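Local coordinates for protein deoxyhypusine synthase, putative (Entamoeba histolytica, PDB 7L9R) that probably acts as a deoxyhypusine synthase, using NAD and spermidine to modify one lysine of the translation factor eIF5A, at residues Q181-P186 / P239-V244; R284-F289 / I319-V324; D116-T121 / N213-F218; S100-T105 / V333-V338. All coordinates share one frame; numbering follows the deposited sequence.

In the fold
Going from the N terminus, the first segment to make one of these contacts is on helix 102-111, whose opening turn meets helix 330-339 in contact 4. That pairing closes the longest loop, and the other three contacts lie within it. Strand 117-120 follows and pairs with strand 216-218 in contact 3, at one edge of the parallel sheet. Before that partner is reached, the chain passes 181-186, which meets 239-244 in contact 1, so contacts 1 and 3 cross. Contact 2 comes later and joins 284-289 to 319-324 at the other outermost strand. Contacts 2 and 3 thus serve one sheet, with centres about 21 Å apart. Contact 1 lies farther out, beside a second subunit.

Contact 1. Residues Q181-P186 / P239-V244; sequences QDTSMP and PVRLMV
Met243 reaches across to Pro186 with its terminal methyl. CE lies 3.5 Å from Pro186 CD, and Met243 CB sits 3.7 Å from Pro186 CB, so the proline is touched at two corners of its ring. The methionine chain runs straight through chi2 and then bends at chi3 (-42°), which turns CE back over the ring. The same methyl also rests near the backbone oxygen of Thr183.

Thr183 meets Arg241 at about a right angle. Its CG2 comes to the edge of the guanidinium, near the plane, 3.3 Å from Arg241 NH1. Its OG1 lies 3.2 Å from Arg241 O.

A water bridges the backbones between Thr183 and Met243. It donates to Thr183 O (3.0 Å) and accepts from Met243 N (3.1 Å). Just beyond Thr183, Ser184 OG donates to Asp182 OD2 over 2.8 Å, on the syn side of the carboxylate.

A second subunit closes in here: its Met243 packs on Pro186, and its Asp245 accepts from the backbone N of Val244. The arrangement is a meeting of two interhelical loops, after helices 160-179 and 226-237, at a subunit interface of the four-chain assembly.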
# COMPACT_ATOMS: atom_id res chain seq x y z
N GLN B 181 -10.66 -36.38 28.77
CA GLN B 181 -10.41 -36.90 27.43
C GLN B 181 -9.09 -37.66 27.39
O GLN B 181 -8.21 -37.49 28.24
CB GLN B 181 -10.40 -35.78 26.39
CG GLN B 181 -11.69 -35.63 25.60
CD GLN B 181 -12.73 -34.81 26.33
OE1 GLN B 181 -12.48 -34.31 27.43
NE2 GLN B 181 -13.91 -34.67 25.73
N ASP B 182 -8.96 -38.54 26.40
CA ASP B 182 -7.74 -39.31 26.23
C ASP B 182 -6.70 -38.47 25.48
O ASP B 182 -6.93 -38.05 24.34
CB ASP B 182 -8.02 -40.61 25.50
CG ASP B 182 -6.76 -41.40 25.18
OD1 ASP B 182 -6.01 -41.73 26.13
OD2 ASP B 182 -6.53 -41.70 23.99
N THR B 183 -5.57 -38.24 26.15
CA THR B 183 -4.49 -37.38 25.69
C THR B 183 -3.48 -38.08 24.80
O THR B 183 -2.61 -37.41 24.23
CB THR B 183 -3.77 -36.77 26.90
OG1 THR B 183 -2.97 -35.66 26.48
CG2 THR B 183 -2.89 -37.82 27.57
N SER B 184 -3.58 -39.40 24.64
CA SER B 184 -2.62 -40.18 23.86
C SER B 184 -2.77 -40.01 22.35
O SER B 184 -1.87 -40.44 21.62
CB SER B 184 -2.72 -41.65 24.26
OG SER B 184 -3.81 -42.28 23.60
N MET B 185 -3.86 -39.42 21.87
CA MET B 185 -4.02 -39.15 20.45
C MET B 185 -4.34 -37.67 20.25
O MET B 185 -5.20 -37.12 20.96
CB MET B 185 -5.12 -40.02 19.83
CG MET B 185 -4.82 -41.52 19.84
SD MET B 185 -3.47 -41.98 18.73
CE MET B 185 -4.03 -41.18 17.22
N PRO B 186 -3.67 -36.99 19.32
CA PRO B 186 -3.86 -35.54 19.18
C PRO B 186 -5.23 -35.15 18.66
O PRO B 186 -5.88 -35.89 17.92
CB PRO B 186 -2.77 -35.14 18.18
CG PRO B 186 -2.47 -36.38 17.42
CD PRO B 186 -2.65 -37.51 18.39
N PRO B 239 3.50 -30.06 33.14
CA PRO B 239 3.76 -30.42 31.74
C PRO B 239 2.47 -30.58 30.94
O PRO B 239 1.57 -31.34 31.32
CB PRO B 239 4.51 -31.75 31.86
CG PRO B 239 5.23 -31.65 33.17
CD PRO B 239 4.33 -30.85 34.08
N VAL B 240 2.38 -29.85 29.83
CA VAL B 240 1.19 -29.89 28.99
C VAL B 240 1.33 -31.05 28.02
O VAL B 240 2.28 -31.11 27.23
CB VAL B 240 1.00 -28.56 28.24
CG1 VAL B 240 0.07 -28.74 27.04
CG2 VAL B 240 0.43 -27.50 29.17
N ARG B 241 0.37 -31.98 28.08
CA ARG B 241 0.37 -33.17 27.24
C ARG B 241 -0.55 -33.05 26.03
O ARG B 241 -0.61 -33.98 25.22
CB ARG B 241 0.01 -34.39 28.09
CG ARG B 241 0.99 -34.62 29.22
CD ARG B 241 0.55 -35.72 30.15
NE ARG B 241 -0.31 -35.22 31.21
CZ ARG B 241 -1.64 -35.30 31.20
NH1 ARG B 241 -2.29 -35.84 30.18
NH2 ARG B 241 -2.32 -34.83 32.24
N LEU B 242 -1.27 -31.94 25.90
CA LEU B 242 -2.10 -31.72 24.73
C LEU B 242 -1.24 -31.69 23.47
O LEU B 242 -0.15 -31.10 23.45
CB LEU B 242 -2.87 -30.41 24.87
CG LEU B 242 -3.76 -29.98 23.70
CD1 LEU B 242 -4.92 -30.95 23.51
CD2 LEU B 242 -4.27 -28.56 23.92
N MET B 243 -1.72 -32.34 22.42
CA MET B 243 -1.08 -32.33 21.11
C MET B 243 -2.07 -31.83 20.08
O MET B 243 -3.28 -32.07 20.19
CB MET B 243 -0.58 -33.73 20.76
CG MET B 243 0.46 -34.23 21.74
SD MET B 243 1.08 -35.88 21.43
CE MET B 243 -0.43 -36.74 21.02
N VAL B 244 -1.57 -31.11 19.08
CA VAL B 244 -2.42 -30.49 18.07
C VAL B 244 -1.94 -30.95 16.70
O VAL B 244 -0.83 -30.59 16.27
CB VAL B 244 -2.43 -28.96 18.16
CG1 VAL B 244 -3.21 -28.37 16.99
CG2 VAL B 244 -3.05 -28.50 19.47
O HOH W 1 -3.51 -34.79 23.18

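Contact 2. Residues R284-F289 / I319-V324; sequences RNEADF and IDSENV. Unlike the reference sequence in segment 284-289: Glu286 (reference Gly).
Ser321 OG donates to Ala287 O over 2.6 Å. The hydroxyl meets this oxygen nearly end-on, with a C=O...donor angle of 174°. Ser321 holds OG anti to its backbone N, which carries the hydroxyl to the other segment. Ser321 OG also accepts a bond from Asn323 ND2 of its own segment, at 3.2 Å and close to the amide plane. One hydroxyl therefore links a backbone carbonyl to a side-chain amide.

Next to it, Glu322 N donates to Asp288 O at 3.0 Å, almost straight at the hydrogen (170°). The donor stands above the carbonyl plane. One residue on, Phe289 CA makes a CA-H...O contact with Glu322 O at 3.3 Å. Phe289 and Glu322 form a parallel bridge and point to the same face of the sheet.

On that face the carboxylate of Glu322 comes to the ring edge, with OE1 4.1 Å from Phe289 CE1. The ring and carboxylate planes are 71° apart. Lys63 makes a salt bridge to the other carboxylate oxygen, OE2. Glu286, which differs from the reference sequence, crosses Asn323 at about a right angle. Glu286 OE1 lies 3.4 Å from Asn323 ND2, at an angle too poor for a hydrogen bond. The same oxygen has a weak bond to Tyr292 OH.

Asp288 turns away from this pairing, and its OD2 accepts from the backbone N of Thr263. Here strands 289-294 and 322-327 begin to run together at one edge of the parallel sheet. Strand 262-268 flanks Phe289 through backbone bonds, and helix 51-66 covers Phe289 and Glu322 with Ile60.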
# COMPACT_ATOMS: atom_id res chain seq x y z
N ARG B 284 -5.72 -27.43 -8.21
CA ARG B 284 -5.97 -26.29 -7.33
C ARG B 284 -6.36 -25.09 -8.18
O ARG B 284 -5.51 -24.40 -8.75
CB ARG B 284 -4.73 -25.99 -6.48
N ASN B 285 -7.67 -24.83 -8.27
CA ASN B 285 -8.22 -23.71 -9.02
C ASN B 285 -9.17 -22.92 -8.13
O ASN B 285 -9.53 -23.34 -7.03
CB ASN B 285 -8.96 -24.18 -10.28
CG ASN B 285 -8.03 -24.38 -11.46
OD1 ASN B 285 -7.27 -23.48 -11.82
ND2 ASN B 285 -8.08 -25.56 -12.07
N GLU B 286 -9.58 -21.76 -8.62
CA GLU B 286 -10.54 -20.95 -7.89
C GLU B 286 -11.87 -21.68 -7.77
O GLU B 286 -12.11 -22.73 -8.37
CB GLU B 286 -10.72 -19.59 -8.58
CG GLU B 286 -9.47 -18.71 -8.56
CD GLU B 286 -9.78 -17.27 -8.18
OE1 GLU B 286 -10.98 -16.90 -8.11
OE2 GLU B 286 -8.82 -16.50 -7.96
N ALA B 287 -12.75 -21.12 -6.94
CA ALA B 287 -14.04 -21.72 -6.68
C ALA B 287 -15.02 -21.36 -7.80
O ALA B 287 -14.75 -20.49 -8.63
CB ALA B 287 -14.58 -21.25 -5.33
N ASP B 288 -16.16 -22.04 -7.82
CA ASP B 288 -17.19 -21.71 -8.80
C ASP B 288 -17.68 -20.28 -8.60
O ASP B 288 -17.91 -19.55 -9.57
CB ASP B 288 -18.37 -22.68 -8.69
CG ASP B 288 -17.97 -24.11 -8.98
OD1 ASP B 288 -17.42 -24.38 -10.07
OD2 ASP B 288 -18.22 -24.98 -8.11
N PHE B 289 -17.84 -19.86 -7.34
CA PHE B 289 -18.19 -18.50 -6.98
C PHE B 289 -17.22 -18.01 -5.91
O PHE B 289 -16.93 -18.74 -4.95
CB PHE B 289 -19.63 -18.40 -6.46
CG PHE B 289 -20.67 -18.94 -7.40
CD1 PHE B 289 -21.04 -18.23 -8.53
CD2 PHE B 289 -21.29 -20.16 -7.15
CE1 PHE B 289 -22.01 -18.72 -9.40
CE2 PHE B 289 -22.26 -20.66 -8.01
CZ PHE B 289 -22.61 -19.94 -9.14
N ILE B 319 -12.47 -22.89 -14.68
CA ILE B 319 -12.22 -22.04 -15.84
C ILE B 319 -13.38 -21.06 -16.02
O ILE B 319 -13.19 -19.94 -16.49
CB ILE B 319 -12.02 -22.88 -17.11
N ASP B 320 -14.58 -21.49 -15.64
CA ASP B 320 -15.78 -20.66 -15.67
C ASP B 320 -16.08 -20.02 -14.31
O ASP B 320 -17.24 -19.69 -14.04
CB ASP B 320 -16.98 -21.48 -16.15
CG ASP B 320 -17.12 -22.80 -15.42
OD1 ASP B 320 -16.11 -23.31 -14.90
OD2 ASP B 320 -18.25 -23.33 -15.37
N SER B 321 -15.07 -19.85 -13.46
CA SER B 321 -15.27 -19.23 -12.16
C SER B 321 -15.83 -17.82 -12.29
O SER B 321 -15.48 -17.06 -13.20
CB SER B 321 -13.96 -19.19 -11.38
OG SER B 321 -14.09 -18.47 -10.17
N GLU B 322 -16.73 -17.47 -11.37
CA GLU B 322 -17.32 -16.13 -11.27
C GLU B 322 -16.86 -15.51 -9.95
O GLU B 322 -17.30 -15.92 -8.87
CB GLU B 322 -18.85 -16.20 -11.34
CG GLU B 322 -19.48 -14.98 -11.97
CD GLU B 322 -20.99 -15.10 -12.06
OE1 GLU B 322 -21.46 -16.17 -12.52
OE2 GLU B 322 -21.69 -14.14 -11.67
N ASN B 323 -15.99 -14.51 -10.04
CA ASN B 323 -15.38 -13.94 -8.85
C ASN B 323 -15.27 -12.43 -8.98
O ASN B 323 -15.39 -11.86 -10.07
CB ASN B 323 -14.00 -14.56 -8.57
CG ASN B 323 -13.07 -14.46 -9.76
OD1 ASN B 323 -12.43 -13.43 -9.97
ND2 ASN B 323 -12.99 -15.53 -10.55
N VAL B 324 -15.05 -11.79 -7.84
CA VAL B 324 -14.86 -10.34 -7.78
C VAL B 324 -13.98 -10.03 -6.58
O VAL B 324 -14.06 -10.70 -5.54
CB VAL B 324 -16.21 -9.59 -7.70
CG1 VAL B 324 -16.98 -9.98 -6.45
CG2 VAL B 324 -16.00 -8.08 -7.76

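Contact 3. Residues D116-T121 / N213-F218; sequences DYIVTT and NNITIF
Tyr117 and Phe218 have nearly equal first torsions, chi1 -63° and -61°. Each CG stands beside its own backbone N, and the two rings lie side by side, pointing the same way. Tyr117 CD1 comes to the edge of the Phe218 ring, 3.6 Å from CE2. Thr216 sits next to both rings. Its CB is 3.9 Å from Tyr117 CD1, and its CG2 lies over one face of the Phe218 ring, toward the rim.

Ile118 and Ile217 point to the opposite side from these rings. They lie alongside each other, with Ile118 CB 4.0 Å from Ile217 CG1. Their CG2 methyls meet at the same separation. Just before the second strand, Ile215 places its CG2 against Asp116 O at 3.6 Å.

These residues belong to two parallel neighbours, strands 117-120 and 216-218, whose axes differ by 21°. The second is the outermost strand at this edge of the six-stranded parallel sheet, in a Rossmann-type alpha/beta fold with helices packed on both faces. Three backbone bonds join the pair: Ile118 N to Thr216 O, Phe218 N to Ile118 O (2.8 Å), and Thr120 N to Phe218 O. Ile118 thus bonds to both Thr216 and Phe218, as expected of parallel strands.

Where the strands start, a water donates to Asp116 O (2.9 Å) and to Asn214 O (3.3 Å). Asp116 turns its carboxylate elsewhere, to a salt bridge with Arg347. Helix 247-258 covers Val119 and Phe218 through Ile253, while Val110 of helix 102-111 touches Ile118 and Ile215.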
# COMPACT_ATOMS: atom_id res chain seq x y z
N ASP B 116 -21.29 -23.14 5.45
CA ASP B 116 -21.00 -24.53 5.80
C ASP B 116 -19.67 -24.71 6.50
O ASP B 116 -19.54 -25.63 7.32
CB ASP B 116 -21.03 -25.39 4.53
CG ASP B 116 -22.36 -25.29 3.80
OD1 ASP B 116 -23.41 -25.49 4.45
OD2 ASP B 116 -22.35 -25.00 2.59
N TYR B 117 -18.69 -23.86 6.22
CA TYR B 117 -17.37 -23.97 6.80
C TYR B 117 -16.82 -22.57 7.03
O TYR B 117 -17.13 -21.64 6.27
CB TYR B 117 -16.39 -24.73 5.90
CG TYR B 117 -16.75 -26.18 5.65
CD1 TYR B 117 -16.40 -27.16 6.57
CD2 TYR B 117 -17.41 -26.56 4.49
CE1 TYR B 117 -16.71 -28.49 6.34
CE2 TYR B 117 -17.73 -27.89 4.25
CZ TYR B 117 -17.38 -28.85 5.19
OH TYR B 117 -17.68 -30.18 4.97
N ILE B 118 -15.99 -22.44 8.05
CA ILE B 118 -15.30 -21.19 8.34
C ILE B 118 -13.80 -21.46 8.37
O ILE B 118 -13.36 -22.51 8.85
CB ILE B 118 -15.78 -20.57 9.67
CG1 ILE B 118 -17.19 -20.02 9.51
CG2 ILE B 118 -14.83 -19.48 10.14
CD1 ILE B 118 -17.73 -19.41 10.78
N VAL B 119 -13.03 -20.54 7.82
CA VAL B 119 -11.58 -20.51 7.98
C VAL B 119 -11.22 -19.18 8.61
O VAL B 119 -11.72 -18.14 8.17
CB VAL B 119 -10.85 -20.70 6.64
CG1 VAL B 119 -9.34 -20.74 6.86
CG2 VAL B 119 -11.31 -21.97 5.94
N THR B 120 -10.42 -19.21 9.66
CA THR B 120 -10.04 -17.96 10.31
C THR B 120 -8.60 -18.06 10.82
O THR B 120 -7.91 -19.06 10.58
CB THR B 120 -11.04 -17.58 11.41
OG1 THR B 120 -10.75 -16.26 11.88
CG2 THR B 120 -10.98 -18.57 12.57
N THR B 121 -8.16 -17.02 11.51
CA THR B 121 -6.75 -16.85 11.85
C THR B 121 -6.57 -16.79 13.36
O THR B 121 -7.54 -16.76 14.13
CB THR B 121 -6.20 -15.56 11.22
OG1 THR B 121 -6.90 -14.44 11.76
CG2 THR B 121 -6.41 -15.59 9.71
N ASN B 213 -24.81 -26.14 14.96
CA ASN B 213 -25.24 -26.41 13.60
C ASN B 213 -24.18 -27.15 12.78
O ASN B 213 -24.30 -27.21 11.55
CB ASN B 213 -25.64 -25.11 12.90
CG ASN B 213 -26.82 -24.44 13.59
OD1 ASN B 213 -27.63 -25.11 14.22
ND2 ASN B 213 -26.93 -23.12 13.44
N ASN B 214 -23.19 -27.74 13.44
CA ASN B 214 -22.20 -28.58 12.78
C ASN B 214 -21.53 -27.83 11.64
O ASN B 214 -21.37 -28.34 10.52
CB ASN B 214 -22.81 -29.89 12.30
CG ASN B 214 -23.41 -30.69 13.43
OD1 ASN B 214 -24.56 -31.12 13.37
ND2 ASN B 214 -22.62 -30.89 14.48
N ILE B 215 -21.15 -26.59 11.91
CA ILE B 215 -20.36 -25.80 10.99
C ILE B 215 -18.92 -25.87 11.50
O ILE B 215 -18.60 -25.40 12.59
CB ILE B 215 -20.89 -24.37 10.88
CG1 ILE B 215 -22.25 -24.41 10.15
CG2 ILE B 215 -19.90 -23.48 10.14
CD1 ILE B 215 -23.13 -23.20 10.37
N THR B 216 -18.07 -26.51 10.70
CA THR B 216 -16.70 -26.77 11.11
C THR B 216 -15.85 -25.52 10.89
O THR B 216 -15.93 -24.88 9.84
CB THR B 216 -16.14 -27.96 10.33
OG1 THR B 216 -17.00 -29.09 10.51
CG2 THR B 216 -14.73 -28.31 10.80
N ILE B 217 -15.05 -25.18 11.90
CA ILE B 217 -14.20 -23.99 11.88
C ILE B 217 -12.75 -24.44 11.83
O ILE B 217 -12.27 -25.11 12.75
CB ILE B 217 -14.46 -23.09 13.09
CG1 ILE B 217 -15.92 -22.62 13.12
CG2 ILE B 217 -13.51 -21.90 13.09
CD1 ILE B 217 -16.29 -21.82 14.35
N PHE B 218 -12.06 -24.09 10.75
CA PHE B 218 -10.64 -24.38 10.60
C PHE B 218 -9.82 -23.18 11.06
O PHE B 218 -10.17 -22.03 10.79
CB PHE B 218 -10.31 -24.72 9.14
CG PHE B 218 -11.04 -25.93 8.64
CD1 PHE B 218 -10.58 -27.20 8.94
CD2 PHE B 218 -12.19 -25.79 7.88
CE1 PHE B 218 -11.25 -28.32 8.49
CE2 PHE B 218 -12.87 -26.91 7.42
CZ PHE B 218 -12.40 -28.18 7.72
O HOH W 2 -20.41 -28.43 7.41

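Contact 4. Residues S100-T105 / V333-V338; sequences SGLRDT and VFPLIV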
# COMPACT_ATOMS: atom_id res chain seq x y z
N SER B 100 -14.11 -6.51 15.59
CA SER B 100 -15.12 -5.54 15.23
C SER B 100 -16.51 -6.11 15.49
O SER B 100 -16.67 -7.27 15.89
CB SER B 100 -14.98 -5.14 13.77
OG SER B 100 -15.59 -6.11 12.94
N GLY B 101 -17.53 -5.30 15.21
CA GLY B 101 -18.90 -5.77 15.31
C GLY B 101 -19.27 -6.84 14.32
O GLY B 101 -20.36 -7.41 14.43
N LEU B 102 -18.40 -7.12 13.34
CA LEU B 102 -18.66 -8.21 12.40
C LEU B 102 -18.83 -9.55 13.09
O LEU B 102 -19.46 -10.45 12.52
CB LEU B 102 -17.53 -8.33 11.38
CG LEU B 102 -17.50 -7.35 10.21
CD1 LEU B 102 -16.28 -7.66 9.34
CD2 LEU B 102 -18.78 -7.45 9.42
N ARG B 103 -18.25 -9.70 14.28
CA ARG B 103 -18.42 -10.92 15.07
C ARG B 103 -19.89 -11.31 15.18
O ARG B 103 -20.24 -12.48 15.07
CB ARG B 103 -17.81 -10.71 16.45
CG ARG B 103 -17.90 -11.91 17.36
CD ARG B 103 -19.01 -11.73 18.36
NE ARG B 103 -18.91 -12.70 19.44
CZ ARG B 103 -19.55 -12.59 20.59
NH1 ARG B 103 -20.35 -11.56 20.84
NH2 ARG B 103 -19.38 -13.52 21.53
N ASP B 104 -20.76 -10.32 15.39
CA ASP B 104 -22.17 -10.63 15.57
C ASP B 104 -22.87 -10.87 14.24
O ASP B 104 -23.82 -11.67 14.18
CB ASP B 104 -22.80 -9.50 16.38
CG ASP B 104 -22.01 -9.23 17.65
OD1 ASP B 104 -21.93 -10.13 18.51
OD2 ASP B 104 -21.43 -8.13 17.78
N THR B 105 -22.38 -10.26 13.16
CA THR B 105 -22.81 -10.66 11.83
C THR B 105 -22.46 -12.12 11.56
O THR B 105 -23.30 -12.90 11.09
CB THR B 105 -22.18 -9.74 10.78
OG1 THR B 105 -22.52 -8.38 11.08
CG2 THR B 105 -22.67 -10.08 9.38
N VAL B 333 -18.63 -2.46 4.61
CA VAL B 333 -19.39 -2.88 3.44
C VAL B 333 -20.04 -4.25 3.63
O VAL B 333 -21.11 -4.50 3.06
CB VAL B 333 -18.52 -2.88 2.18
CG1 VAL B 333 -18.00 -1.48 1.90
CG2 VAL B 333 -17.38 -3.87 2.31
N PHE B 334 -19.43 -5.15 4.40
CA PHE B 334 -20.00 -6.49 4.50
C PHE B 334 -21.38 -6.51 5.15
O PHE B 334 -22.25 -7.25 4.65
CB PHE B 334 -19.05 -7.46 5.22
CG PHE B 334 -19.47 -8.90 5.12
CD1 PHE B 334 -19.60 -9.51 3.88
CD2 PHE B 334 -19.76 -9.64 6.26
CE1 PHE B 334 -20.00 -10.84 3.78
CE2 PHE B 334 -20.17 -10.96 6.17
CZ PHE B 334 -20.29 -11.56 4.92
N PRO B 335 -21.66 -5.76 6.23
CA PRO B 335 -23.05 -5.75 6.73
C PRO B 335 -24.03 -5.24 5.69
O PRO B 335 -25.15 -5.76 5.59
CB PRO B 335 -22.97 -4.82 7.95
CG PRO B 335 -21.55 -4.89 8.40
CD PRO B 335 -20.77 -4.98 7.11
N LEU B 336 -23.61 -4.27 4.88
CA LEU B 336 -24.45 -3.81 3.78
C LEU B 336 -24.70 -4.94 2.78
O LEU B 336 -25.82 -5.11 2.29
CB LEU B 336 -23.80 -2.61 3.09
CG LEU B 336 -23.40 -1.44 4.00
CD1 LEU B 336 -22.94 -0.23 3.16
CD2 LEU B 336 -24.50 -1.04 5.00
N ILE B 337 -23.65 -5.71 2.47
CA ILE B 337 -23.80 -6.82 1.53
C ILE B 337 -24.71 -7.90 2.12
O ILE B 337 -25.55 -8.47 1.42
CB ILE B 337 -22.42 -7.38 1.14
CG1 ILE B 337 -21.69 -6.39 0.23
CG2 ILE B 337 -22.54 -8.74 0.47
CD1 ILE B 337 -20.23 -6.75 -0.04
N VAL B 338 -24.55 -8.19 3.41
CA VAL B 338 -25.40 -9.18 4.08
C VAL B 338 -26.87 -8.78 3.97
O VAL B 338 -27.73 -9.62 3.70
CB VAL B 338 -24.96 -9.35 5.54
CG1 VAL B 338 -26.03 -10.07 6.36
CG2 VAL B 338 -23.63 -10.10 5.61
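Within 333-338, Phe334 is the first residue to meet segment 100-105. Its CG lies anti to the backbone N (chi1 -169°), which puts the ring edge at Leu102. Leu102 CD2 arrives there in plane, 4.0 Å from Phe334 CD2. Thr105 CG2 approaches the same ring obliquely, near CE2.

Pro335 follows. Leu102 crosses it at about a right angle and sets CD2 3.9 Å from both Pro335 CG and Pro335 CD. A single leucine methyl therefore touches the phenylalanine and the proline together. The proline N has no hydrogen to give to the preceding turn, and the helix is kinked here.

One turn after Phe334, Val338 completes the contact. Its CG2 sits 3.9 Å from Thr105 CG2, and the two side chains pass antiparallel, methyl beside methyl. The same valine methyl lies 3.6 Å above one face of the Phe334 ring, toward the rim. The ring is thus touched on a face by its own helix and at an edge by the facing one. No hydrogen bond joins the two segments; the meeting is apolar.

Leu102 is set by the start of its helix. Ser100 OG accepts from Leu102 N at 3.0 Å, a capping bond. A third subunit adds Leu40 against Pro335 and Phe31 against Val338. The arrangement is a helix-helix contact of the Rossmann-type fold: helix 330-339 follows strand 322-327, helix 102-111 leads into strand 117-120 of the same parallel sheet, and the two helices pack against each other beside a subunit interface.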